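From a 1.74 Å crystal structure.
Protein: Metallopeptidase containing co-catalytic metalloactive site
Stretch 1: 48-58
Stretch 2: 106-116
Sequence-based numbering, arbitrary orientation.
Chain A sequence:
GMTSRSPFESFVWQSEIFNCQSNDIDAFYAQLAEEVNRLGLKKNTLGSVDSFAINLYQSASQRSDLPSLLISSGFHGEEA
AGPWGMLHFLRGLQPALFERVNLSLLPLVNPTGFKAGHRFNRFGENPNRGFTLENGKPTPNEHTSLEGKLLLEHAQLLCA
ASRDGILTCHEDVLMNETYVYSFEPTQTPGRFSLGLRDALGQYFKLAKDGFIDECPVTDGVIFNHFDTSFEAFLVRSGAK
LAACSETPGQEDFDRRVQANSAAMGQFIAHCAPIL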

# COMPACT_ATOMS: atom_id res chain seq x y z
N SER A 48 12.74 -3.48 -12.86
CA SER A 48 11.91 -2.95 -13.95
C SER A 48 11.35 -4.07 -14.79
O SER A 48 12.01 -5.09 -14.96
CB SER A 48 12.70 -1.91 -14.76
OG SER A 48 13.54 -2.37 -15.76
N VAL A 49 10.12 -3.90 -15.29
CA VAL A 49 9.51 -4.85 -16.17
C VAL A 49 8.72 -4.07 -17.22
O VAL A 49 8.07 -3.08 -16.89
CB VAL A 49 8.60 -5.82 -15.36
CG1 VAL A 49 7.58 -5.09 -14.64
CG2 VAL A 49 8.00 -6.92 -16.32
N ASP A 50 8.83 -4.49 -18.48
CA ASP A 50 8.11 -3.88 -19.59
C ASP A 50 8.40 -2.39 -19.64
O ASP A 50 7.52 -1.59 -19.94
CB ASP A 50 6.61 -4.17 -19.50
CG ASP A 50 6.25 -5.57 -19.91
OD1 ASP A 50 7.13 -6.30 -20.46
OD2 ASP A 50 5.07 -5.94 -19.74
N SER A 51 9.65 -2.04 -19.34
CA SER A 51 10.17 -0.65 -19.34
C SER A 51 9.73 0.23 -18.16
O SER A 51 10.09 1.40 -18.11
CB SER A 51 9.84 0.04 -20.67
OG SER A 51 10.80 -0.31 -21.70
N PHE A 52 8.96 -0.32 -17.22
CA PHE A 52 8.49 0.41 -16.05
C PHE A 52 9.29 0.08 -14.80
O PHE A 52 9.37 -1.07 -14.42
CB PHE A 52 7.04 0.07 -15.75
CG PHE A 52 6.10 0.24 -16.89
CD1 PHE A 52 5.87 1.48 -17.42
CD2 PHE A 52 5.43 -0.86 -17.41
CE1 PHE A 52 4.99 1.65 -18.50
CE2 PHE A 52 4.55 -0.70 -18.47
CZ PHE A 52 4.36 0.56 -19.02
N ALA A 53 9.83 1.10 -14.17
CA ALA A 53 10.62 0.93 -12.96
C ALA A 53 9.79 0.66 -11.75
O ALA A 53 8.68 1.20 -11.58
CB ALA A 53 11.52 2.15 -12.74
N ILE A 54 10.32 -0.18 -10.89
CA ILE A 54 9.75 -0.43 -9.57
C ILE A 54 10.69 0.24 -8.58
O ILE A 54 11.79 -0.24 -8.29
CB ILE A 54 9.61 -1.94 -9.25
CG1 ILE A 54 8.62 -2.56 -10.27
CG2 ILE A 54 9.17 -2.09 -7.79
CD1 ILE A 54 8.76 -4.03 -10.44
N ASN A 55 10.26 1.42 -8.11
CA ASN A 55 11.09 2.32 -7.35
C ASN A 55 10.71 2.34 -5.88
O ASN A 55 9.50 2.37 -5.51
CB ASN A 55 10.95 3.70 -7.97
CG ASN A 55 11.61 3.79 -9.33
OD1 ASN A 55 12.65 3.17 -9.58
ND2 ASN A 55 11.03 4.56 -10.20
N LEU A 56 11.74 2.40 -5.06
CA LEU A 56 11.58 2.76 -3.63
C LEU A 56 12.06 4.20 -3.48
O LEU A 56 13.16 4.53 -3.98
CB LEU A 56 12.45 1.87 -2.79
CG LEU A 56 12.46 2.05 -1.28
CD1 LEU A 56 11.13 1.75 -0.66
CD2 LEU A 56 13.57 1.20 -0.65
N TYR A 57 11.27 5.05 -2.86
CA TYR A 57 11.71 6.39 -2.53
C TYR A 57 11.97 6.54 -1.05
O TYR A 57 11.19 6.15 -0.27
CB TYR A 57 10.71 7.43 -2.99
CG TYR A 57 10.46 7.36 -4.43
CD1 TYR A 57 9.52 6.52 -4.92
CD2 TYR A 57 11.21 8.09 -5.32
CE1 TYR A 57 9.30 6.42 -6.26
CE2 TYR A 57 11.02 7.99 -6.64
CZ TYR A 57 10.07 7.17 -7.12
OH TYR A 57 9.90 7.10 -8.44
N GLN A 58 13.07 7.14 -0.70
CA GLN A 58 13.42 7.33 0.73
C GLN A 58 14.05 8.69 0.95
O GLN A 58 14.45 9.34 0.01
CB GLN A 58 14.42 6.28 1.17
CG GLN A 58 14.04 4.85 0.97
CD GLN A 58 15.05 3.94 1.60
OE1 GLN A 58 16.21 3.89 1.18
NE2 GLN A 58 14.64 3.24 2.64
N LEU A 106 6.90 2.83 -1.62
CA LEU A 106 6.95 1.82 -2.70
C LEU A 106 5.57 1.91 -3.41
O LEU A 106 4.66 1.17 -3.15
CB LEU A 106 7.26 0.45 -2.07
CG LEU A 106 7.66 -0.76 -2.86
CD1 LEU A 106 9.04 -0.53 -3.51
CD2 LEU A 106 7.77 -1.92 -1.87
N PRO A 107 5.42 2.91 -4.28
CA PRO A 107 4.14 3.34 -4.76
C PRO A 107 3.46 2.34 -5.70
O PRO A 107 2.24 2.33 -5.79
CB PRO A 107 4.47 4.60 -5.62
CG PRO A 107 5.77 5.02 -5.22
CD PRO A 107 6.51 3.76 -4.77
N LEU A 108 4.24 1.56 -6.43
CA LEU A 108 3.68 0.77 -7.53
C LEU A 108 4.52 -0.46 -7.82
O LEU A 108 5.45 -0.38 -8.61
CB LEU A 108 3.56 1.61 -8.78
CG LEU A 108 2.94 0.96 -10.04
CD1 LEU A 108 1.55 0.25 -9.69
CD2 LEU A 108 2.80 2.00 -11.23
N VAL A 109 4.18 -1.58 -7.20
CA VAL A 109 4.95 -2.81 -7.29
C VAL A 109 4.66 -3.63 -8.59
O VAL A 109 5.54 -4.30 -9.14
CB VAL A 109 4.68 -3.62 -6.06
CG1 VAL A 109 5.18 -5.06 -6.18
CG2 VAL A 109 5.24 -2.89 -4.82
N ASN A 110 3.45 -3.45 -9.13
CA ASN A 110 2.95 -4.20 -10.27
C ASN A 110 2.54 -3.26 -11.45
O ASN A 110 1.38 -3.04 -11.74
CB ASN A 110 1.75 -4.98 -9.82
CG ASN A 110 1.16 -5.87 -10.93
OD1 ASN A 110 1.73 -6.07 -12.01
ND2 ASN A 110 -0.00 -6.42 -10.62
N PRO A 111 3.51 -2.64 -12.08
CA PRO A 111 3.10 -1.70 -13.17
C PRO A 111 2.43 -2.33 -14.34
O PRO A 111 1.53 -1.71 -14.93
CB PRO A 111 4.44 -1.11 -13.60
CG PRO A 111 5.46 -2.14 -13.19
CD PRO A 111 4.94 -2.59 -11.86
N THR A 112 2.77 -3.57 -14.71
CA THR A 112 2.08 -4.21 -15.86
C THR A 112 0.55 -4.48 -15.58
O THR A 112 -0.27 -4.21 -16.43
CB THR A 112 2.80 -5.43 -16.37
OG1 THR A 112 2.72 -6.51 -15.43
CG2 THR A 112 4.26 -5.08 -16.70
N GLY A 113 0.23 -4.90 -14.36
CA GLY A 113 -1.13 -5.09 -13.89
C GLY A 113 -1.87 -3.76 -13.79
O GLY A 113 -3.05 -3.67 -14.18
N PHE A 114 -1.20 -2.74 -13.27
CA PHE A 114 -1.74 -1.40 -13.12
C PHE A 114 -2.16 -0.85 -14.51
O PHE A 114 -3.24 -0.32 -14.65
CB PHE A 114 -0.73 -0.51 -12.43
CG PHE A 114 -1.17 0.90 -12.19
CD1 PHE A 114 -1.87 1.24 -11.04
CD2 PHE A 114 -0.81 1.90 -13.07
CE1 PHE A 114 -2.20 2.57 -10.78
CE2 PHE A 114 -1.14 3.22 -12.82
CZ PHE A 114 -1.85 3.55 -11.66
N LYS A 115 -1.27 -0.97 -15.49
CA LYS A 115 -1.53 -0.49 -16.87
C LYS A 115 -2.76 -1.17 -17.45
O LYS A 115 -3.53 -0.56 -18.22
CB LYS A 115 -0.27 -0.74 -17.75
CG LYS A 115 -0.42 -0.35 -19.19
CD LYS A 115 0.90 -0.56 -19.95
CE LYS A 115 0.67 -0.54 -21.44
NZ LYS A 115 0.08 -1.83 -21.87
N ALA A 116 -2.97 -2.44 -17.14
CA ALA A 116 -4.07 -3.17 -17.73
C ALA A 116 -5.30 -3.27 -16.83
O ALA A 116 -6.28 -3.95 -17.17
CB ALA A 116 -3.59 -4.54 -18.14
O HOH W 1 7.52 2.11 -9.04
O HOH W 2 7.19 1.18 -6.50

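Strand 52-58 runs past a stretch whose irregular loop leads into helix 111-115; the strand and helix axes approach to 9.9 Å at 120°. The backbones converge toward the far end of the strand: Phe-52 CA lies 6.5 Å from Pro-111 CA, while Leu-56 CA and Leu-106 CA are 4.8 Å apart. No direct hydrogen bond crosses the interface, so packing and two waters hold the stretches together.

Val-49 to Phe-52 form a type I' turn, with Asp-50 at phi/psi 55/38 and Ser-51 at 75/1, both left-handed. It is closed by paired backbone bonds, Phe-52 N to Val-49 O (2.9 Å) and Val-49 N to Phe-52 O (3.1 Å), and leaves Val-49 and Phe-52 both directed toward the helix. Between them sits Pro-111, in the first turn of the helix, where proline is well tolerated because its missing amide hydrogen costs no helical bond. Its compact ring meets Val-49 CG1 through CG (3.9 Å), Phe-52 CB through CB (3.6 Å) and Ile-54 CG1 through CD (4.0 Å). The m rotamer of Phe-52 (chi1 -53°) carries its ring along the helix, so that CZ reaches Lys-115 CD at 3.8 Å. Lys-115 is t through chi1 to chi3, an extended chain whose methylenes offer apolar surface while the exposed amine can stay in solvent. Thr-112 takes chi1 70° (p); its CG2 lies at the edge of the Phe-52 ring and 3.9 Å from Val-49 CG1, while OG1 is hydrogen-bonded elsewhere in the structure.

Asn-110 caps the helix. With chi1 at -178° (t), its OD1 accepts from Gly-113 N at 3.0 Å, satisfying an amide that the first turn leaves without a backbone partner. Gly-113 suits this site, since an ideal CB there would fall 2.3 Å from Asn-110 ND2.

Farther along, Ile-54 (m, t) extends CD1 to 3.5 Å from Val-109 O, a carbonyl with no polar partner in the model. Leu-56 and Leu-106 share the t, p rotamer common for leucine, and their CD1 atoms meet at 4.2 Å. Tyr-57, m with chi2 87°, presents its ring edge to Pro-107, CE1 to CG 3.9 Å; its OH accepts a weak bond from Asn-55 ND2 (3.3 Å).

Two waters link the backbones where they cannot meet. Water 2 accepts from Leu-108 N (3.0 Å) and lies 2.8 Å from Asn-55 O; water 1 accepts from Asn-55 N (3.0 Å) and lies 3.3 Å from Leu-108 O, bridging peptide groups too far apart to pair directly.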